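Long-range contacts in alpha-amylase (Eisenia fetida, PDB 6M4K), which probably hydrolyses internal alpha-1,4-glucosidic linkages of starch-like polysaccharides, as a calcium-containing, cold-active alpha-amylase of glycoside hydrolase family 13: residues A[255-265]-A[288-299]; A[327-336]-A[419-429]. All coordinates share one frame; numbering follows the deposited sequence. Where two conformers were deposited one is given.

In the fold
Contact 1 (255-265 with 288-299) lies inside the catalytic barrel, where strand 255-257 pairs with strand 295-297 and the start of helix 259-270 packs beside them. Contact 2 (327-336 with 419-429) is farther from the centre of the chain and sets helix 322-334, on the outside of the barrel, against the C-terminal beta domain. Their centres are about 17 Å apart. Both are largely buried, but contact 1 is rich in backbone and side-chain hydrogen bonds, whereas contact 2 is mainly aliphatic and aromatic, with one arginine bond. Helix 322-334 joins the two: E332 accepts a probable hydrogen bond from H261, and T329 packs on I299.

Contact 1. Residues A[255-265]-A[288-299]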
loop_
_atom_site.group_PDB
_atom_site.type_symbol
_atom_site.label_atom_id
_atom_site.label_comp_id
_atom_site.label_asym_id
_atom_site.label_seq_id
_atom_site.Cartn_x
_atom_site.Cartn_y
_atom_site.Cartn_z
ATOM N N ARG A 255 -10.716 -1.129 7.824
ATOM C CA ARG A 255 -10.239 -2.046 6.802
ATOM C C ARG A 255 -8.950 -2.731 7.248
ATOM O O ARG A 255 -8.287 -2.309 8.202
ATOM C CB ARG A 255 -10.046 -1.327 5.468
ATOM C CG ARG A 255 -11.364 -0.990 4.787
ATOM C CD ARG A 255 -11.139 -0.538 3.359
ATOM N NE ARG A 255 -12.380 -0.051 2.761
ATOM C CZ ARG A 255 -12.914 -0.511 1.635
ATOM N NH1 ARG A 255 -12.323 -1.477 0.950
ATOM N NH2 ARG A 255 -14.058 -0.005 1.199
ATOM N N VAL A 256 -8.615 -3.821 6.559
ATOM C CA VAL A 256 -7.453 -4.640 6.873
ATOM C C VAL A 256 -6.689 -4.905 5.587
ATOM O O VAL A 256 -7.292 -5.174 4.543
ATOM C CB VAL A 256 -7.864 -5.961 7.559
ATOM C CG1 VAL A 256 -6.647 -6.807 7.869
ATOM C CG2 VAL A 256 -8.665 -5.670 8.839
ATOM N N THR A 257 -5.365 -4.806 5.663
ATOM C CA THR A 257 -4.507 -5.216 4.556
ATOM C C THR A 257 -4.737 -6.684 4.239
ATOM O O THR A 257 -4.602 -7.548 5.112
ATOM C CB THR A 257 -3.040 -5.056 4.969
ATOM O OG1 THR A 257 -2.812 -5.779 6.193
ATOM C CG2 THR A 257 -2.671 -3.593 5.179
ATOM N N GLU A 258 -5.025 -6.984 2.975
ATOM C CA GLU A 258 -5.205 -8.375 2.557
ATOM C C GLU A 258 -3.934 -8.856 1.859
ATOM O O GLU A 258 -3.766 -8.696 0.647
ATOM C CB GLU A 258 -6.453 -8.515 1.690
ATOM C CG GLU A 258 -6.706 -9.934 1.153
ATOM C CD GLU A 258 -6.669 -11.008 2.230
ATOM O OE1 GLU A 258 -7.744 -11.556 2.580
ATOM O OE2 GLU A 258 -5.563 -11.330 2.716
ATOM N N PHE A 259 -3.018 -9.437 2.639
ATOM C CA PHE A 259 -1.781 -9.952 2.062
ATOM C C PHE A 259 -2.002 -11.177 1.175
ATOM O O PHE A 259 -1.142 -11.496 0.344
ATOM C CB PHE A 259 -0.775 -10.248 3.175
ATOM C CG PHE A 259 -0.098 -9.022 3.715
ATOM C CD1 PHE A 259 -0.697 -8.247 4.707
ATOM C CD2 PHE A 259 1.131 -8.622 3.201
ATOM C CE1 PHE A 259 -0.070 -7.108 5.188
ATOM C CE2 PHE A 259 1.760 -7.481 3.676
ATOM C CZ PHE A 259 1.163 -6.723 4.666
ATOM N N LYS A 260 -3.134 -11.870 1.307
ATOM C CA LYS A 260 -3.381 -12.988 0.396
ATOM C C LYS A 260 -3.534 -12.516 -1.039
ATOM O O LYS A 260 -3.246 -13.266 -1.972
ATOM C CB LYS A 260 -4.634 -13.766 0.811
ATOM C CG LYS A 260 -4.513 -14.455 2.160
ATOM C CD LYS A 260 -5.880 -14.967 2.637
ATOM C CE LYS A 260 -5.787 -15.632 4.010
ATOM N NZ LYS A 260 -7.146 -16.005 4.509
ATOM N N HIS A 261 -3.981 -11.280 -1.229
ATOM C CA HIS A 261 -4.246 -10.752 -2.564
ATOM C C HIS A 261 -2.970 -10.723 -3.406
ATOM O O HIS A 261 -2.920 -11.285 -4.508
ATOM C CB HIS A 261 -4.878 -9.370 -2.370
ATOM C CG HIS A 261 -4.976 -8.515 -3.592
ATOM N ND1 HIS A 261 -6.153 -8.358 -4.296
ATOM C CD2 HIS A 261 -4.072 -7.692 -4.172
ATOM C CE1 HIS A 261 -5.956 -7.485 -5.269
ATOM N NE2 HIS A 261 -4.703 -7.067 -5.214
ATOM N N GLY A 262 -1.914 -10.095 -2.888
ATOM C CA GLY A 262 -0.666 -10.042 -3.636
ATOM C C GLY A 262 0.036 -11.384 -3.713
ATOM O O GLY A 262 0.727 -11.674 -4.696
ATOM N N GLN A 263 -0.123 -12.220 -2.684
ATOM C CA GLN A 263 0.413 -13.573 -2.753
ATOM C C GLN A 263 -0.233 -14.340 -3.896
ATOM O O GLN A 263 0.458 -14.976 -4.705
ATOM C CB GLN A 263 0.181 -14.291 -1.423
ATOM C CG GLN A 263 1.124 -13.857 -0.312
ATOM C CD GLN A 263 2.490 -14.516 -0.413
ATOM O OE1 GLN A 263 2.605 -15.688 -0.776
ATOM N NE2 GLN A 263 3.532 -13.762 -0.096
ATOM N N ASN A 264 -1.566 -14.285 -3.976
ATOM C CA ASN A 264 -2.293 -15.036 -4.993
ATOM C C ASN A 264 -2.026 -14.484 -6.389
ATOM O O ASN A 264 -1.733 -15.246 -7.318
ATOM C CB ASN A 264 -3.795 -15.059 -4.677
ATOM C CG ASN A 264 -4.135 -15.959 -3.484
ATOM O OD1 ASN A 264 -5.080 -15.692 -2.726
ATOM N ND2 ASN A 264 -3.387 -17.032 -3.328
ATOM N N LEU A 265 -2.132 -13.165 -6.568
ATOM C CA LEU A 265 -1.866 -12.591 -7.885
ATOM C C LEU A 265 -0.416 -12.808 -8.305
ATOM O O LEU A 265 -0.133 -13.049 -9.486
ATOM C CB LEU A 265 -2.250 -11.110 -7.923
ATOM C CG LEU A 265 -3.746 -10.825 -7.773
ATOM C CD1 LEU A 265 -4.017 -9.341 -7.853
ATOM C CD2 LEU A 265 -4.559 -11.568 -8.828
ATOM N N GLY A 288 -10.897 -17.331 -0.557
ATOM C CA GLY A 288 -10.559 -17.399 0.850
ATOM C C GLY A 288 -10.001 -16.107 1.405
ATOM O O GLY A 288 -9.247 -16.131 2.385
ATOM N N GLN A 289 -10.345 -14.979 0.797
ATOM C CA GLN A 289 -9.848 -13.666 1.191
ATOM C C GLN A 289 -10.950 -12.887 1.897
ATOM O O GLN A 289 -12.114 -13.301 1.945
ATOM C CB GLN A 289 -9.342 -12.892 -0.036
ATOM C CG GLN A 289 -8.240 -13.621 -0.794
ATOM C CD GLN A 289 -7.655 -12.828 -1.964
ATOM O OE1 GLN A 289 -8.075 -11.699 -2.263
ATOM N NE2 GLN A 289 -6.662 -13.405 -2.615
ATOM N N LEU A 290 -10.571 -11.745 2.460
ATOM C CA LEU A 290 -11.537 -10.822 3.035
ATOM C C LEU A 290 -12.518 -10.356 1.965
ATOM O O LEU A 290 -12.230 -10.377 0.764
ATOM C CB LEU A 290 -10.814 -9.581 3.562
ATOM C CG LEU A 290 -9.856 -9.805 4.726
ATOM C CD1 LEU A 290 -9.175 -8.504 5.136
ATOM C CD2 LEU A 290 -10.602 -10.438 5.895
ATOM N N SER A 291 -13.692 -9.915 2.403
ATOM C CA SER A 291 -14.585 -9.243 1.474
ATOM C C SER A 291 -13.916 -7.977 0.949
ATOM O O SER A 291 -13.129 -7.325 1.642
ATOM C CB SER A 291 -15.915 -8.890 2.146
ATOM O OG SER A 291 -15.820 -7.694 2.901
ATOM N N GLY A 292 -14.218 -7.646 -0.301
ATOM C CA GLY A 292 -13.642 -6.452 -0.898
ATOM C C GLY A 292 -13.857 -5.202 -0.060
ATOM O O GLY A 292 -12.976 -4.339 0.028
ATOM N N PHE A 293 -15.037 -5.081 0.569
ATOM C CA PHE A 293 -15.337 -3.880 1.340
ATOM C C PHE A 293 -14.501 -3.787 2.604
ATOM O O PHE A 293 -14.389 -2.700 3.175
ATOM C CB PHE A 293 -16.817 -3.833 1.734
ATOM C CG PHE A 293 -17.763 -3.720 0.574
ATOM C CD1 PHE A 293 -17.320 -3.383 -0.704
ATOM C CD2 PHE A 293 -19.117 -3.941 0.771
ATOM C CE1 PHE A 293 -18.224 -3.299 -1.767
ATOM C CE2 PHE A 293 -20.016 -3.841 -0.271
ATOM C CZ PHE A 293 -19.579 -3.521 -1.536
ATOM N N ASP A 294 -13.932 -4.887 3.057
ATOM C CA ASP A 294 -13.108 -4.879 4.259
ATOM C C ASP A 294 -11.618 -4.770 3.959
ATOM O O ASP A 294 -10.814 -4.725 4.898
ATOM C CB ASP A 294 -13.339 -6.160 5.058
ATOM C CG ASP A 294 -14.724 -6.244 5.650
ATOM O OD1 ASP A 294 -15.255 -5.223 6.123
ATOM O OD2 ASP A 294 -15.274 -7.356 5.631
ATOM N N ALA A 295 -11.227 -4.738 2.686
ATOM C CA ALA A 295 -9.849 -5.007 2.296
ATOM C C ALA A 295 -9.160 -3.780 1.728
ATOM O O ALA A 295 -9.743 -3.008 0.957
ATOM C CB ALA A 295 -9.787 -6.118 1.244
ATOM N N LEU A 296 -7.895 -3.644 2.107
ATOM C CA LEU A 296 -6.925 -2.784 1.450
ATOM C C LEU A 296 -5.998 -3.730 0.695
ATOM O O LEU A 296 -5.417 -4.637 1.298
ATOM C CB LEU A 296 -6.175 -1.997 2.522
ATOM C CG LEU A 296 -5.223 -0.843 2.194
ATOM C CD1 LEU A 296 -3.916 -1.322 1.545
ATOM C CD2 LEU A 296 -5.878 0.281 1.382
ATOM N N VAL A 297 -5.899 -3.546 -0.628
ATOM C CA VAL A 297 -5.218 -4.503 -1.493
ATOM C C VAL A 297 -4.060 -3.814 -2.211
ATOM O O VAL A 297 -4.034 -2.595 -2.386
ATOM C CB VAL A 297 -6.173 -5.205 -2.493
ATOM C CG1 VAL A 297 -7.326 -5.867 -1.744
ATOM C CG2 VAL A 297 -6.725 -4.233 -3.520
ATOM N N PHE A 298 -3.097 -4.633 -2.633
ATOM C CA PHE A 298 -1.833 -4.133 -3.176
ATOM C C PHE A 298 -1.036 -5.324 -3.692
ATOM O O PHE A 298 -1.146 -6.435 -3.164
ATOM C CB PHE A 298 -1.015 -3.369 -2.105
ATOM C CG PHE A 298 -0.856 -4.137 -0.822
ATOM C CD1 PHE A 298 -1.872 -4.127 0.126
ATOM C CD2 PHE A 298 0.271 -4.911 -0.570
ATOM C CE1 PHE A 298 -1.772 -4.868 1.296
ATOM C CE2 PHE A 298 0.385 -5.637 0.622
ATOM C CZ PHE A 298 -0.646 -5.617 1.551
ATOM N N ILE A 299 -0.218 -5.076 -4.721
ATOM C CA ILE A 299 0.637 -6.134 -5.255
ATOM C C ILE A 299 1.829 -6.389 -4.341
ATOM O O ILE A 299 2.167 -7.549 -4.053
ATOM C CB ILE A 299 1.057 -5.811 -6.700
ATOM C CG1 ILE A 299 -0.189 -5.687 -7.587
ATOM C CG2 ILE A 299 2.035 -6.871 -7.243
ATOM C CD1 ILE A 299 -1.140 -6.889 -7.546
HETATM O O HOH W 1 -1.473 -8.062 -0.964
HETATM O O HOH W 2 2.642 -9.812 -5.750
#
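H261 lays its imidazole flat against V297, whose CB sits 3.5 Å from the ring centroid and almost on the ring normal. With CG anti to the backbone N (chi1 168°), the ring reaches back from the helix to the strand; L265 CD1 lies over its opposite face, and NE2 bonds to E332. F298 meets F259 in a T-shaped pair, its CZ edge directed at the centre of the F259 face, with centroids 5.0 Å apart.

E258 is the N-cap of the helix and ties two parts of the chain together. Its OE2 accepts from K260 N, while OE1 takes L290 N at 2.8 Å, nearly along the C-O bond. Beside it the extended Q289 reaches N264: NE2 donates to OD1 over 2.8 Å on an in-plane lone pair, and the two amides are nearly coplanar. The extended K260 donates from NZ to G288 O.

R255 spreads its guanidinium over F293 O and sends NH1, in plane, to A295 O at 3.0 Å. Between the strands, V256 N bonds to D294 O, L296 N to V256 O, and E258 N to L296 O. A water bonded to E258 O, G262 N and F298 O links the backbones just past these pairs. Strands 255-257 and 295-297 are thus parallel neighbours in one beta-alpha-beta unit, connected through helix 259-270, of the (beta/alpha)8 TIM barrel of family 13.

Contact 2. Residues A[327-336]-A[419-429]; sequences IATAFELAWD and FGRGNRGFIFI
F419 of the C-terminal beta domain forms an aromatic cluster with F331 and W335 at the end of a helix of the TIM barrel, and also touches A334 at this domain interface. W335 meets it edge-to-face, the six-membered ring pointing CE3 and CZ3 at the F419 face, with planes 86° apart and CE3 3.6 Å from F419 CZ. I427 CG2 lies over the opposite face, and A334 CB touches F419 CZ at 3.8 Å. F331 comes in obliquely, its CE1 3.8 Å from F419 CE1.

Back toward the start of the helix the packing is mainly aliphatic: A330 CB faces I427 CD1, I429 CD1 approaches the edge of the F331 ring, and I327 CG2 meets I429 CG2 at 4.0 Å. Backbone bonds in both directions between F419 and I427 fix the hairpin that presents these side chains. W335 is held in turn by NE1, which bonds to F283 O.

At the hairpin end, where R424 and G425 face R421 in a classic beta bulge, the arginine chain bends twice (chi2 -73°, chi3 -54°); NH1 donates to A334 O at 2.8 Å from above the carbonyl plane, and NH2 to N404 O. A lysine in its place would probably forfeit this double grip, leaving one carbonyl without its mate. D336 CB lies over one face of the R421 guanidinium, and D336 OD2, well out of its plane, stays 4.2 Å from R421 NH2, beyond a salt bridge.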
loop_
_atom_site.group_PDB
_atom_site.type_symbol
_atom_site.label_atom_id
_atom_site.label_comp_id
_atom_site.label_asym_id
_atom_site.label_seq_id
_atom_site.Cartn_x
_atom_site.Cartn_y
_atom_site.Cartn_z
ATOM N N ILE A 327 1.460 -6.446 -15.315
ATOM C CA ILE A 327 0.307 -7.299 -15.597
ATOM C C ILE A 327 -0.555 -7.458 -14.349
ATOM O O ILE A 327 -1.780 -7.298 -14.389
ATOM C CB ILE A 327 0.764 -8.662 -16.145
ATOM C CG1 ILE A 327 1.398 -8.487 -17.524
ATOM C CG2 ILE A 327 -0.420 -9.621 -16.216
ATOM C CD1 ILE A 327 2.095 -9.746 -18.030
ATOM N N ALA A 328 0.076 -7.800 -13.227
ATOM C CA ALA A 328 -0.664 -7.991 -11.983
ATOM C C ALA A 328 -1.358 -6.706 -11.549
ATOM O O ALA A 328 -2.508 -6.740 -11.095
ATOM C CB ALA A 328 0.289 -8.470 -10.890
ATOM N N THR A 329 -0.666 -5.567 -11.658
ATOM C CA THR A 329 -1.257 -4.292 -11.256
ATOM C C THR A 329 -2.407 -3.914 -12.179
ATOM O O THR A 329 -3.445 -3.422 -11.717
ATOM C CB THR A 329 -0.186 -3.193 -11.221
ATOM O OG1 THR A 329 0.861 -3.557 -10.310
ATOM C CG2 THR A 329 -0.800 -1.870 -10.772
ATOM N N ALA A 330 -2.256 -4.147 -13.484
ATOM C CA ALA A 330 -3.343 -3.844 -14.406
ATOM C C ALA A 330 -4.579 -4.664 -14.076
ATOM O O ALA A 330 -5.699 -4.142 -14.068
ATOM C CB ALA A 330 -2.905 -4.100 -15.849
ATOM N N PHE A 331 -4.402 -5.964 -13.829
ATOM C CA PHE A 331 -5.534 -6.777 -13.409
ATOM C C PHE A 331 -6.185 -6.211 -12.152
ATOM O O PHE A 331 -7.411 -6.055 -12.091
ATOM C CB PHE A 331 -5.129 -8.238 -13.188
ATOM C CG PHE A 331 -6.271 -9.071 -12.687
ATOM C CD1 PHE A 331 -7.220 -9.553 -13.571
ATOM C CD2 PHE A 331 -6.439 -9.305 -11.329
ATOM C CE1 PHE A 331 -8.297 -10.284 -13.120
ATOM C CE2 PHE A 331 -7.533 -10.022 -10.868
ATOM C CZ PHE A 331 -8.456 -10.518 -11.765
ATOM N N GLU A 332 -5.378 -5.926 -11.130
ATOM C CA GLU A 332 -5.911 -5.436 -9.860
ATOM C C GLU A 332 -6.713 -4.151 -10.045
ATOM O O GLU A 332 -7.754 -3.963 -9.402
ATOM C CB GLU A 332 -4.743 -5.230 -8.899
ATOM C CG GLU A 332 -5.008 -4.339 -7.716
ATOM C CD GLU A 332 -3.723 -4.023 -7.009
ATOM O OE1 GLU A 332 -3.425 -4.718 -6.038
ATOM O OE2 GLU A 332 -3.003 -3.093 -7.462
ATOM N N LEU A 333 -6.255 -3.265 -10.930
ATOM C CA LEU A 333 -6.911 -1.981 -11.157
ATOM C C LEU A 333 -8.161 -2.131 -12.007
ATOM O O LEU A 333 -9.101 -1.346 -11.853
ATOM C CB LEU A 333 -5.935 -1.012 -11.827
ATOM C CG LEU A 333 -4.912 -0.404 -10.858
ATOM C CD1 LEU A 333 -3.783 0.258 -11.622
ATOM C CD2 LEU A 333 -5.594 0.613 -9.940
ATOM N N ALA A 334 -8.185 -3.102 -12.920
ATOM C CA ALA A 334 -9.354 -3.314 -13.762
ATOM C C ALA A 334 -10.444 -4.102 -13.060
ATOM O O ALA A 334 -11.608 -4.012 -13.464
ATOM C CB ALA A 334 -8.947 -4.074 -15.027
ATOM N N TRP A 335 -10.094 -4.890 -12.054
ATOM C CA TRP A 335 -11.037 -5.710 -11.311
ATOM C C TRP A 335 -11.819 -4.830 -10.338
ATOM O O TRP A 335 -11.622 -3.618 -10.252
ATOM C CB TRP A 335 -10.277 -6.809 -10.567
ATOM C CG TRP A 335 -11.015 -8.080 -10.239
ATOM C CD1 TRP A 335 -11.223 -8.609 -8.993
ATOM C CD2 TRP A 335 -11.568 -9.017 -11.170
ATOM N NE1 TRP A 335 -11.884 -9.809 -9.094
ATOM C CE2 TRP A 335 -12.107 -10.079 -10.421
ATOM C CE3 TRP A 335 -11.665 -9.056 -12.567
ATOM C CZ2 TRP A 335 -12.730 -11.169 -11.021
ATOM C CZ3 TRP A 335 -12.273 -10.136 -13.160
ATOM C CH2 TRP A 335 -12.808 -11.175 -12.392
ATOM N N ASP A 336 -12.754 -5.443 -9.615
ATOM C CA ASP A 336 -13.511 -4.746 -8.572
ATOM C C ASP A 336 -13.345 -5.556 -7.297
ATOM O O ASP A 336 -14.096 -6.505 -7.048
ATOM C CB ASP A 336 -14.972 -4.584 -8.955
ATOM C CG ASP A 336 -15.750 -3.766 -7.940
ATOM O OD1 ASP A 336 -15.117 -3.104 -7.091
ATOM O OD2 ASP A 336 -16.995 -3.778 -7.992
ATOM N N PHE A 419 -11.920 -9.320 -19.977
ATOM C CA PHE A 419 -13.186 -8.975 -19.352
ATOM C C PHE A 419 -13.428 -7.483 -19.479
ATOM O O PHE A 419 -12.509 -6.693 -19.708
ATOM C CB PHE A 419 -13.254 -9.391 -17.874
ATOM C CG PHE A 419 -12.185 -8.768 -17.030
ATOM C CD1 PHE A 419 -10.947 -9.366 -16.920
ATOM C CD2 PHE A 419 -12.421 -7.579 -16.358
ATOM C CE1 PHE A 419 -9.957 -8.794 -16.146
ATOM C CE2 PHE A 419 -11.434 -6.995 -15.580
ATOM C CZ PHE A 419 -10.204 -7.604 -15.478
ATOM N N GLY A 420 -14.695 -7.116 -19.327
ATOM C CA GLY A 420 -15.110 -5.736 -19.335
ATOM C C GLY A 420 -15.639 -5.295 -17.979
ATOM O O GLY A 420 -15.807 -6.079 -17.042
ATOM N N ARG A 421 -15.909 -3.997 -17.901
ATOM C CA ARG A 421 -16.571 -3.393 -16.749
ATOM C C ARG A 421 -17.775 -2.655 -17.318
ATOM O O ARG A 421 -17.649 -1.532 -17.813
ATOM C CB ARG A 421 -15.625 -2.464 -15.997
ATOM C CG ARG A 421 -14.385 -3.165 -15.443
ATOM C CD ARG A 421 -14.714 -4.052 -14.249
ATOM N NE ARG A 421 -15.428 -3.305 -13.216
ATOM C CZ ARG A 421 -14.860 -2.459 -12.359
ATOM N NH1 ARG A 421 -13.547 -2.239 -12.375
ATOM N NH2 ARG A 421 -15.626 -1.824 -11.476
ATOM N N GLY A 422 -18.931 -3.319 -17.299
ATOM C CA GLY A 422 -20.115 -2.744 -17.919
ATOM C C GLY A 422 -19.867 -2.357 -19.361
ATOM O O GLY A 422 -19.246 -3.098 -20.137
ATOM N N ASN A 423 -20.327 -1.165 -19.727
ATOM C CA ASN A 423 -20.075 -0.601 -21.047
ATOM C C ASN A 423 -18.996 0.475 -21.024
ATOM O O ASN A 423 -18.959 1.330 -21.914
ATOM C CB ASN A 423 -21.370 -0.060 -21.656
ATOM C CG ASN A 423 -21.896 1.149 -20.920
ATOM O OD1 ASN A 423 -21.472 1.446 -19.801
ATOM N ND2 ASN A 423 -22.842 1.849 -21.535
ATOM N N ARG A 424 -18.097 0.433 -20.038
ATOM C CA ARG A 424 -17.111 1.485 -19.819
ATOM C C ARG A 424 -15.699 1.104 -20.226
ATOM O O ARG A 424 -14.961 1.949 -20.735
ATOM C CB ARG A 424 -17.107 1.883 -18.342
ATOM C CG ARG A 424 -18.422 2.466 -17.881
ATOM C CD ARG A 424 -18.642 3.833 -18.482
ATOM N NE ARG A 424 -17.835 4.835 -17.798
ATOM C CZ ARG A 424 -17.860 6.134 -18.072
ATOM N NH1 ARG A 424 -18.649 6.604 -19.029
ATOM N NH2 ARG A 424 -17.094 6.965 -17.384
ATOM N N GLY A 425 -15.282 -0.135 -19.985
ATOM C CA GLY A 425 -13.920 -0.512 -20.314
ATOM C C GLY A 425 -13.790 -1.997 -20.546
ATOM O O GLY A 425 -14.649 -2.782 -20.149
ATOM N N PHE A 426 -12.688 -2.379 -21.187
ATOM C CA PHE A 426 -12.443 -3.780 -21.502
ATOM C C PHE A 426 -10.938 -3.994 -21.549
ATOM O O PHE A 426 -10.202 -3.141 -22.046
ATOM C CB PHE A 426 -13.104 -4.160 -22.841
ATOM C CG PHE A 426 -13.116 -5.644 -23.106
ATOM C CD1 PHE A 426 -14.127 -6.438 -22.605
ATOM C CD2 PHE A 426 -12.104 -6.242 -23.832
ATOM C CE1 PHE A 426 -14.142 -7.810 -22.838
ATOM C CE2 PHE A 426 -12.117 -7.619 -24.064
ATOM C CZ PHE A 426 -13.135 -8.389 -23.566
ATOM N N ILE A 427 -10.470 -5.115 -21.003
ATOM C CA ILE A 427 -9.046 -5.417 -20.975
ATOM C C ILE A 427 -8.839 -6.856 -21.435
ATOM O O ILE A 427 -9.619 -7.748 -21.084
ATOM C CB ILE A 427 -8.416 -5.164 -19.579
ATOM C CG1 ILE A 427 -6.902 -5.391 -19.611
ATOM C CG2 ILE A 427 -9.080 -6.034 -18.502
ATOM C CD1 ILE A 427 -6.175 -4.867 -18.391
ATOM N N PHE A 428 -7.925 -7.048 -22.362
ATOM C CA PHE A 428 -7.578 -8.383 -22.813
ATOM C C PHE A 428 -6.175 -8.628 -22.306
ATOM O O PHE A 428 -5.266 -7.840 -22.591
ATOM C CB PHE A 428 -7.634 -8.485 -24.338
ATOM C CG PHE A 428 -7.295 -9.858 -24.875
ATOM C CD1 PHE A 428 -5.982 -10.302 -24.902
ATOM C CD2 PHE A 428 -8.287 -10.694 -25.349
ATOM C CE1 PHE A 428 -5.661 -11.557 -25.394
ATOM C CE2 PHE A 428 -7.975 -11.956 -25.842
ATOM C CZ PHE A 428 -6.659 -12.382 -25.861
ATOM N N ILE A 429 -5.991 -9.700 -21.549
ATOM C CA ILE A 429 -4.686 -10.023 -20.993
ATOM C C ILE A 429 -4.242 -11.343 -21.602
ATOM O O ILE A 429 -4.879 -12.380 -21.379
ATOM C CB ILE A 429 -4.704 -10.088 -19.463
ATOM C CG1 ILE A 429 -5.265 -8.786 -18.889
ATOM C CG2 ILE A 429 -3.300 -10.324 -18.940
ATOM C CD1 ILE A 429 -5.367 -8.779 -17.364
#